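Local coordinates for envelope glycoprotein (Bourbon virus, PDB 5ZKX) that probably drives fusion of the viral envelope with a host-cell membrane during entry, as a trimeric class III fusion protein related to baculovirus gp64, at residues Cys56-Gly59 against Asn65-Cys68; Gly47-Trp52 against Cys91-Glu96; Ser127-Asn130 against His135-Asn138. One frame throughout, in Å; residues are numbered along the deposited sequence.

How the interactions relate
All three contacts lie near one end of the long subunit and reach the same antiparallel sheet. Strand 44-58 supplies a segment to interactions 1 and 2, and its sheet neighbour, strand 134-148, supplies one to interaction 3. Along the chain, interaction 1 falls between the two halves of interaction 2, and interaction 3 follows both. The centres of interactions 1 and 3 are about 8 Å apart, and the Cys56 O to Thr136 N backbone hydrogen bond joins them; interaction 2 lies about 26 Å from the first and 20 Å from the third. By analogy with gp64, the paired loops of interactions 1 and 3 probably form the membrane-directed tip, with interaction 2 further back.

Interaction 1. Residues Cys56-Gly59 against Asn65-Cys68; sequences CYNG and NTGC
Cys56 and Cys68 face each other on one side of the sheet, their SG atoms joined at 2.0 Å. Both SG atoms sit beside their own backbone N, and the chi3 of 106° makes the disulfide right-handed. The link spans a non-hydrogen-bonded antiparallel pair, where the CA atoms come close enough for such a bond. One step on, Tyr57 and Gly67 form the hydrogen-bonded pair: Tyr57 N to Gly67 O is 2.9 Å and Gly67 N to Tyr57 O is 3.0 Å. This is the end of the beta hairpin of strands 44-58 and 67-74, whose loop probably corresponds to a fusion loop, as in gp64. The Tyr57 ring lies on the face away from the disulfide. With CG anti to the backbone N (chi1 -179°) the ring leans toward the loop, and its CD2 edge meets Asn65 O at 3.5 Å; His135 also touches this ring. Gly67 has a phi of 150°, which suits a residue without CB. Thr66 splits its branches: CG2 lies 3.6 Å from Tyr57 O, while OG1 accepts a long, bent bond from Gly59 N at 3.3 Å and has one proton for Gly60 O, the stronger partner, or Asp63 O.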
loop_
_atom_site.group_PDB
_atom_site.type_symbol
_atom_site.label_atom_id
_atom_site.label_comp_id
_atom_site.label_asym_id
_atom_site.label_seq_id
_atom_site.Cartn_x
_atom_site.Cartn_y
_atom_site.Cartn_z
ATOM N N CYS A 56 -11.034 -21.056 -47.144
ATOM C CA CYS A 56 -11.596 -20.204 -48.176
ATOM C C CYS A 56 -11.870 -20.999 -49.446
ATOM O O CYS A 56 -11.266 -22.045 -49.697
ATOM C CB CYS A 56 -10.655 -19.035 -48.481
ATOM S SG CYS A 56 -10.167 -18.077 -47.030
ATOM N N TYR A 57 -12.806 -20.486 -50.244
ATOM C CA TYR A 57 -13.093 -21.014 -51.572
ATOM C C TYR A 57 -13.145 -19.860 -52.561
ATOM O O TYR A 57 -13.771 -18.830 -52.289
ATOM C CB TYR A 57 -14.414 -21.791 -51.609
ATOM C CG TYR A 57 -14.725 -22.362 -52.979
ATOM C CD1 TYR A 57 -13.970 -23.404 -53.505
ATOM C CD2 TYR A 57 -15.763 -21.852 -53.750
ATOM C CE1 TYR A 57 -14.245 -23.926 -54.757
ATOM C CE2 TYR A 57 -16.044 -22.368 -55.005
ATOM C CZ TYR A 57 -15.282 -23.403 -55.503
ATOM O OH TYR A 57 -15.559 -23.921 -56.748
ATOM N N ASN A 58 -12.481 -20.028 -53.699
ATOM C CA ASN A 58 -12.477 -19.031 -54.766
ATOM C C ASN A 58 -13.145 -19.651 -55.986
ATOM O O ASN A 58 -12.517 -20.414 -56.726
ATOM C CB ASN A 58 -11.061 -18.568 -55.087
ATOM C CG ASN A 58 -11.032 -17.519 -56.174
ATOM O OD1 ASN A 58 -12.071 -16.983 -56.561
ATOM N ND2 ASN A 58 -9.843 -17.221 -56.678
ATOM N N GLY A 59 -14.417 -19.326 -56.190
ATOM C CA GLY A 59 -15.137 -19.789 -57.356
ATOM C C GLY A 59 -15.611 -18.627 -58.199
ATOM O O GLY A 59 -16.466 -18.786 -59.076
ATOM N N ASN A 65 -20.718 -19.537 -52.908
ATOM C CA ASN A 65 -19.789 -20.147 -51.968
ATOM C C ASN A 65 -18.411 -19.500 -51.988
ATOM O O ASN A 65 -17.505 -19.987 -51.304
ATOM C CB ASN A 65 -19.659 -21.644 -52.258
ATOM C CG ASN A 65 -20.992 -22.355 -52.230
ATOM O OD1 ASN A 65 -21.955 -21.869 -51.635
ATOM N ND2 ASN A 65 -21.058 -23.515 -52.872
ATOM N N THR A 66 -18.229 -18.425 -52.746
ATOM C CA THR A 66 -16.950 -17.727 -52.776
ATOM C C THR A 66 -16.800 -16.884 -51.513
ATOM O O THR A 66 -17.660 -16.049 -51.206
ATOM C CB THR A 66 -16.843 -16.856 -54.023
ATOM O OG1 THR A 66 -17.043 -17.666 -55.188
ATOM C CG2 THR A 66 -15.472 -16.212 -54.091
ATOM N N GLY A 67 -15.715 -17.097 -50.794
ATOM C CA GLY A 67 -15.480 -16.394 -49.549
ATOM C C GLY A 67 -14.668 -17.253 -48.604
ATOM O O GLY A 67 -14.232 -18.353 -48.938
ATOM N N CYS A 68 -14.480 -16.722 -47.400
ATOM C CA CYS A 68 -13.652 -17.350 -46.381
ATOM C C CYS A 68 -14.485 -17.676 -45.153
ATOM O O CYS A 68 -15.322 -16.875 -44.723
ATOM C CB CYS A 68 -12.487 -16.446 -45.980
ATOM S SG CYS A 68 -11.186 -16.327 -47.215
#

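Interaction 2. Residues Gly47-Trp52 against Cys91-Glu96; sequences GYRAYW and CYTGPE
Arg49 reaches across to the edge of strand 91-93 and gives an N-H of NH1 to the carbonyl oxygen of Tyr92, with NH1 to O at 2.8 Å. The acceptor lies close to the guanidinium plane, so it is met at the edge of the group, whereas the donor stands 29° off the plane of the Tyr92 carbonyl. The aliphatic part of the arginine does the remaining touching: CD lies 3.7 Å from Thr93 CG2, the two side chains running alongside one another in opposite senses. An extended start to the chain and a bend at chi3 (59°) swing the guanidinium round to the carbonyl. Thr93 suits its place because its methyl packs on the arginine while OG1 turns to hydrogen-bond His118 NE2. Around this first shell, Lys75 O holds Arg49 NE, Glu81 OE2 forms a salt bridge with NH1, and Trp85 of helix 79-88 packs on the side chain. Strand 91-93 is itself tied down by the Cys91-Cys143 disulfide to strand 134-148. The two segments are not strand partners, for even Arg49 CA and Thr93 CA are 7.4 Å apart; a long side chain bridges the gap between strand 44-58 and the separate small sheet of strands 91-93 and 116-118. A buried arginine is thus paired with a carboxylate and with two backbone carbonyls, surroundings that would probably keep it charged.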
loop_
_atom_site.group_PDB
_atom_site.type_symbol
_atom_site.label_atom_id
_atom_site.label_comp_id
_atom_site.label_asym_id
_atom_site.label_seq_id
_atom_site.Cartn_x
_atom_site.Cartn_y
_atom_site.Cartn_z
ATOM N N GLY A 47 -2.298 -24.395 -18.743
ATOM C CA GLY A 47 -1.983 -24.614 -20.143
ATOM C C GLY A 47 -3.091 -24.104 -21.032
ATOM O O GLY A 47 -4.272 -24.311 -20.756
ATOM N N TYR A 48 -2.703 -23.421 -22.101
ATOM C CA TYR A 48 -3.658 -22.956 -23.091
ATOM C C TYR A 48 -3.279 -23.490 -24.464
ATOM O O TYR A 48 -2.122 -23.825 -24.727
ATOM C CB TYR A 48 -3.751 -21.423 -23.117
ATOM C CG TYR A 48 -2.530 -20.702 -23.634
ATOM C CD1 TYR A 48 -2.400 -20.391 -24.980
ATOM C CD2 TYR A 48 -1.520 -20.302 -22.771
ATOM C CE1 TYR A 48 -1.292 -19.721 -25.454
ATOM C CE2 TYR A 48 -0.408 -19.628 -23.237
ATOM C CZ TYR A 48 -0.300 -19.340 -24.578
ATOM O OH TYR A 48 0.803 -18.669 -25.049
ATOM N N ARG A 49 -4.282 -23.576 -25.332
ATOM C CA ARG A 49 -4.078 -24.007 -26.705
ATOM C C ARG A 49 -5.264 -23.556 -27.538
ATOM O O ARG A 49 -6.411 -23.642 -27.093
ATOM C CB ARG A 49 -3.910 -25.527 -26.808
ATOM C CG ARG A 49 -3.839 -26.036 -28.239
ATOM C CD ARG A 49 -3.525 -27.516 -28.290
ATOM N NE ARG A 49 -4.525 -28.319 -27.594
ATOM C CZ ARG A 49 -4.328 -29.577 -27.217
ATOM N NH1 ARG A 49 -3.167 -30.165 -27.471
ATOM N NH2 ARG A 49 -5.285 -30.244 -26.586
ATOM N N ALA A 50 -4.977 -23.070 -28.742
ATOM C CA ALA A 50 -6.011 -22.702 -29.697
ATOM C C ALA A 50 -5.418 -22.788 -31.096
ATOM O O ALA A 50 -4.205 -22.926 -31.274
ATOM C CB ALA A 50 -6.563 -21.300 -29.421
ATOM N N TYR A 51 -6.293 -22.703 -32.094
ATOM C CA TYR A 51 -5.845 -22.671 -33.475
ATOM C C TYR A 51 -6.688 -21.689 -34.275
ATOM O O TYR A 51 -7.901 -21.577 -34.075
ATOM C CB TYR A 51 -5.880 -24.072 -34.120
ATOM C CG TYR A 51 -7.249 -24.703 -34.293
ATOM C CD1 TYR A 51 -8.028 -24.424 -35.408
ATOM C CD2 TYR A 51 -7.740 -25.611 -33.364
ATOM C CE1 TYR A 51 -9.267 -25.006 -35.579
ATOM C CE2 TYR A 51 -8.980 -26.202 -33.529
ATOM C CZ TYR A 51 -9.738 -25.896 -34.641
ATOM O OH TYR A 51 -10.974 -26.474 -34.816
ATOM N N TRP A 52 -6.021 -20.969 -35.167
ATOM C CA TRP A 52 -6.686 -20.117 -36.139
ATOM C C TRP A 52 -6.850 -20.891 -37.440
ATOM O O TRP A 52 -5.877 -21.437 -37.969
ATOM C CB TRP A 52 -5.871 -18.845 -36.370
ATOM C CG TRP A 52 -6.230 -18.119 -37.618
ATOM C CD1 TRP A 52 -5.586 -18.185 -38.820
ATOM C CD2 TRP A 52 -7.320 -17.207 -37.794
ATOM N NE1 TRP A 52 -6.210 -17.372 -39.734
ATOM C CE2 TRP A 52 -7.278 -16.760 -39.127
ATOM C CE3 TRP A 52 -8.330 -16.730 -36.953
ATOM C CZ2 TRP A 52 -8.204 -15.856 -39.639
ATOM C CZ3 TRP A 52 -9.249 -15.833 -37.464
ATOM C CH2 TRP A 52 -9.180 -15.406 -38.793
ATOM N N CYS A 91 4.220 -27.762 -24.784
ATOM C CA CYS A 91 2.850 -27.949 -25.234
ATOM C C CYS A 91 2.831 -28.599 -26.614
ATOM O O CYS A 91 3.752 -28.421 -27.417
ATOM C CB CYS A 91 2.087 -26.620 -25.267
ATOM S SG CYS A 91 2.981 -25.260 -26.041
ATOM N N TYR A 92 1.774 -29.363 -26.877
ATOM C CA TYR A 92 1.616 -30.098 -28.125
ATOM C C TYR A 92 0.416 -29.564 -28.897
ATOM O O TYR A 92 -0.654 -29.345 -28.322
ATOM C CB TYR A 92 1.439 -31.596 -27.861
ATOM C CG TYR A 92 2.683 -32.306 -27.364
ATOM C CD1 TYR A 92 3.616 -32.821 -28.254
ATOM C CD2 TYR A 92 2.915 -32.475 -26.004
ATOM C CE1 TYR A 92 4.749 -33.477 -27.806
ATOM C CE2 TYR A 92 4.047 -33.130 -25.546
ATOM C CZ TYR A 92 4.961 -33.629 -26.453
ATOM O OH TYR A 92 6.092 -34.285 -26.014
ATOM N N THR A 93 0.597 -29.361 -30.204
ATOM C CA THR A 93 -0.451 -28.821 -31.061
ATOM C C THR A 93 -0.507 -29.616 -32.360
ATOM O O THR A 93 0.274 -30.548 -32.581
ATOM C CB THR A 93 -0.228 -27.335 -31.372
ATOM O OG1 THR A 93 1.125 -27.130 -31.802
ATOM C CG2 THR A 93 -0.505 -26.480 -30.151
ATOM N N GLY A 94 -1.445 -29.234 -33.222
ATOM C CA GLY A 94 -1.538 -29.783 -34.551
ATOM C C GLY A 94 -0.537 -29.138 -35.487
ATOM O O GLY A 94 0.385 -28.437 -35.058
ATOM N N PRO A 95 -0.702 -29.356 -36.789
ATOM C CA PRO A 95 0.283 -28.874 -37.761
ATOM C C PRO A 95 0.039 -27.447 -38.224
ATOM O O PRO A 95 -1.084 -26.937 -38.235
ATOM C CB PRO A 95 0.102 -29.856 -38.925
ATOM C CG PRO A 95 -1.358 -30.166 -38.888
ATOM C CD PRO A 95 -1.753 -30.167 -37.427
ATOM N N GLU A 96 1.131 -26.801 -38.623
ATOM C CA GLU A 96 1.082 -25.469 -39.218
ATOM C C GLU A 96 0.816 -25.622 -40.711
ATOM O O GLU A 96 1.673 -26.104 -41.458
ATOM C CB GLU A 96 2.384 -24.713 -38.964
ATOM C CG GLU A 96 2.348 -23.252 -39.380
ATOM C CD GLU A 96 1.953 -22.330 -38.245
ATOM O OE1 GLU A 96 2.134 -22.721 -37.073
ATOM O OE2 GLU A 96 1.462 -21.214 -38.520
#

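Interaction 3. Residues Ser127-Asn130 against His135-Asn138; sequences SNNN and HTCN
From Ser127 to Asn130 the backbone runs antiparallel to His135-Asn138, with Ser127 CA 6.0 Å from Asn138 CA and Asn129 CA 6.0 Å from Thr136 CA, but no backbone hydrogen bond joins them directly. Residues 127-130 lie in the loop before strand 134-148 and 135-138 on the strand; by analogy with gp64 this loop is probably the second fusion loop of the class III fold. Side chains and water therefore do the joining. Asn138 ND2 gives a nearly straight bond (173°) to Asn128 OD1 at 2.7 Å; the oxygen lies in the amide plane of Asn138, while the two amide planes are turned 75° from each other. Water 1 accepts from Asn128 N and lies beside Asn138 ND2, too close for that second bond to be certain. Asparagine suits position 128 because it can accept and donate at once: its ND2 binds Asn130 OD1 at 2.7 Å, which together with the bond accepted by OD1 fixes the amide's rotation. A chi1 of 68° places CG between the backbone N and the carbonyl carbon, bringing the amide over Thr136. Asn130 in turn gives its ND2 to Gly64 O of the third subunit, extending the network to that chain. Asn129 directs its ND2 to Tyr57 O in strand 44-58, and its OD1 is 2.8 Å from water 2. That water stands 2.7 Å from Thr136 OG1, so the threonine hydroxyl serves the polar side while its methyl packs: Thr136 CG2 lies 3.3 Å from Asn128 O and 3.5 Å from Asn128 ND2.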
loop_
_atom_site.group_PDB
_atom_site.type_symbol
_atom_site.label_atom_id
_atom_site.label_comp_id
_atom_site.label_asym_id
_atom_site.label_seq_id
_atom_site.Cartn_x
_atom_site.Cartn_y
_atom_site.Cartn_z
ATOM N N SER A 127 -4.360 -15.718 -44.105
ATOM C CA SER A 127 -5.434 -16.198 -44.959
ATOM C C SER A 127 -5.124 -15.815 -46.397
ATOM O O SER A 127 -4.428 -14.829 -46.653
ATOM C CB SER A 127 -6.790 -15.621 -44.534
ATOM O OG SER A 127 -7.785 -15.860 -45.515
ATOM N N ASN A 128 -5.639 -16.610 -47.332
ATOM C CA ASN A 128 -5.517 -16.302 -48.749
ATOM C C ASN A 128 -6.531 -17.133 -49.521
ATOM O O ASN A 128 -6.801 -18.282 -49.163
ATOM C CB ASN A 128 -4.096 -16.558 -49.268
ATOM C CG ASN A 128 -3.731 -18.023 -49.279
ATOM O OD1 ASN A 128 -3.543 -18.639 -48.230
ATOM N ND2 ASN A 128 -3.618 -18.592 -50.471
ATOM N N ASN A 129 -7.097 -16.536 -50.567
ATOM C CA ASN A 129 -8.152 -17.158 -51.366
ATOM C C ASN A 129 -7.871 -16.952 -52.854
ATOM O O ASN A 129 -8.735 -16.529 -53.624
ATOM C CB ASN A 129 -9.515 -16.595 -50.971
ATOM C CG ASN A 129 -10.662 -17.427 -51.491
ATOM O OD1 ASN A 129 -10.543 -18.640 -51.648
ATOM N ND2 ASN A 129 -11.784 -16.777 -51.761
ATOM N N ASN A 130 -6.641 -17.247 -53.277
ATOM C CA ASN A 130 -6.163 -16.895 -54.609
ATOM C C ASN A 130 -6.005 -18.109 -55.525
ATOM O O ASN A 130 -5.171 -18.097 -56.435
ATOM C CB ASN A 130 -4.837 -16.146 -54.507
ATOM C CG ASN A 130 -3.740 -16.998 -53.903
ATOM O OD1 ASN A 130 -3.988 -17.789 -52.993
ATOM N ND2 ASN A 130 -2.524 -16.848 -54.410
ATOM N N HIS A 135 -10.447 -24.657 -53.130
ATOM C CA HIS A 135 -10.410 -24.289 -51.724
ATOM C C HIS A 135 -8.977 -24.019 -51.288
ATOM O O HIS A 135 -8.025 -24.547 -51.864
ATOM C CB HIS A 135 -11.003 -25.394 -50.851
ATOM C CG HIS A 135 -12.488 -25.528 -50.966
ATOM N ND1 HIS A 135 -13.364 -24.774 -50.216
ATOM C CD2 HIS A 135 -13.252 -26.335 -51.739
ATOM C CE1 HIS A 135 -14.605 -25.108 -50.525
ATOM N NE2 HIS A 135 -14.564 -26.053 -51.446
ATOM N N THR A 136 -8.830 -23.192 -50.254
ATOM C CA THR A 136 -7.533 -22.899 -49.662
ATOM C C THR A 136 -7.630 -23.053 -48.152
ATOM O O THR A 136 -8.651 -22.709 -47.548
ATOM C CB THR A 136 -7.047 -21.484 -50.015
ATOM O OG1 THR A 136 -7.149 -21.284 -51.430
ATOM C CG2 THR A 136 -5.592 -21.293 -49.593
ATOM N N CYS A 137 -6.571 -23.580 -47.544
ATOM C CA CYS A 137 -6.556 -23.823 -46.109
ATOM C C CYS A 137 -5.353 -23.142 -45.480
ATOM O O CYS A 137 -4.233 -23.234 -45.996
ATOM C CB CYS A 137 -6.535 -25.321 -45.789
ATOM S SG CYS A 137 -6.516 -25.700 -44.008
ATOM N N ASN A 138 -5.597 -22.450 -44.372
ATOM C CA ASN A 138 -4.558 -21.923 -43.502
ATOM C C ASN A 138 -4.883 -22.325 -42.073
ATOM O O ASN A 138 -6.030 -22.208 -41.633
ATOM C CB ASN A 138 -4.441 -20.398 -43.603
ATOM C CG ASN A 138 -3.724 -19.947 -44.855
ATOM O OD1 ASN A 138 -2.495 -19.977 -44.928
ATOM N ND2 ASN A 138 -4.490 -19.521 -45.851
HETATM O O HOH W 1 -6.938 -19.364 -46.154
HETATM O O HOH W 2 -8.957 -20.362 -53.163
#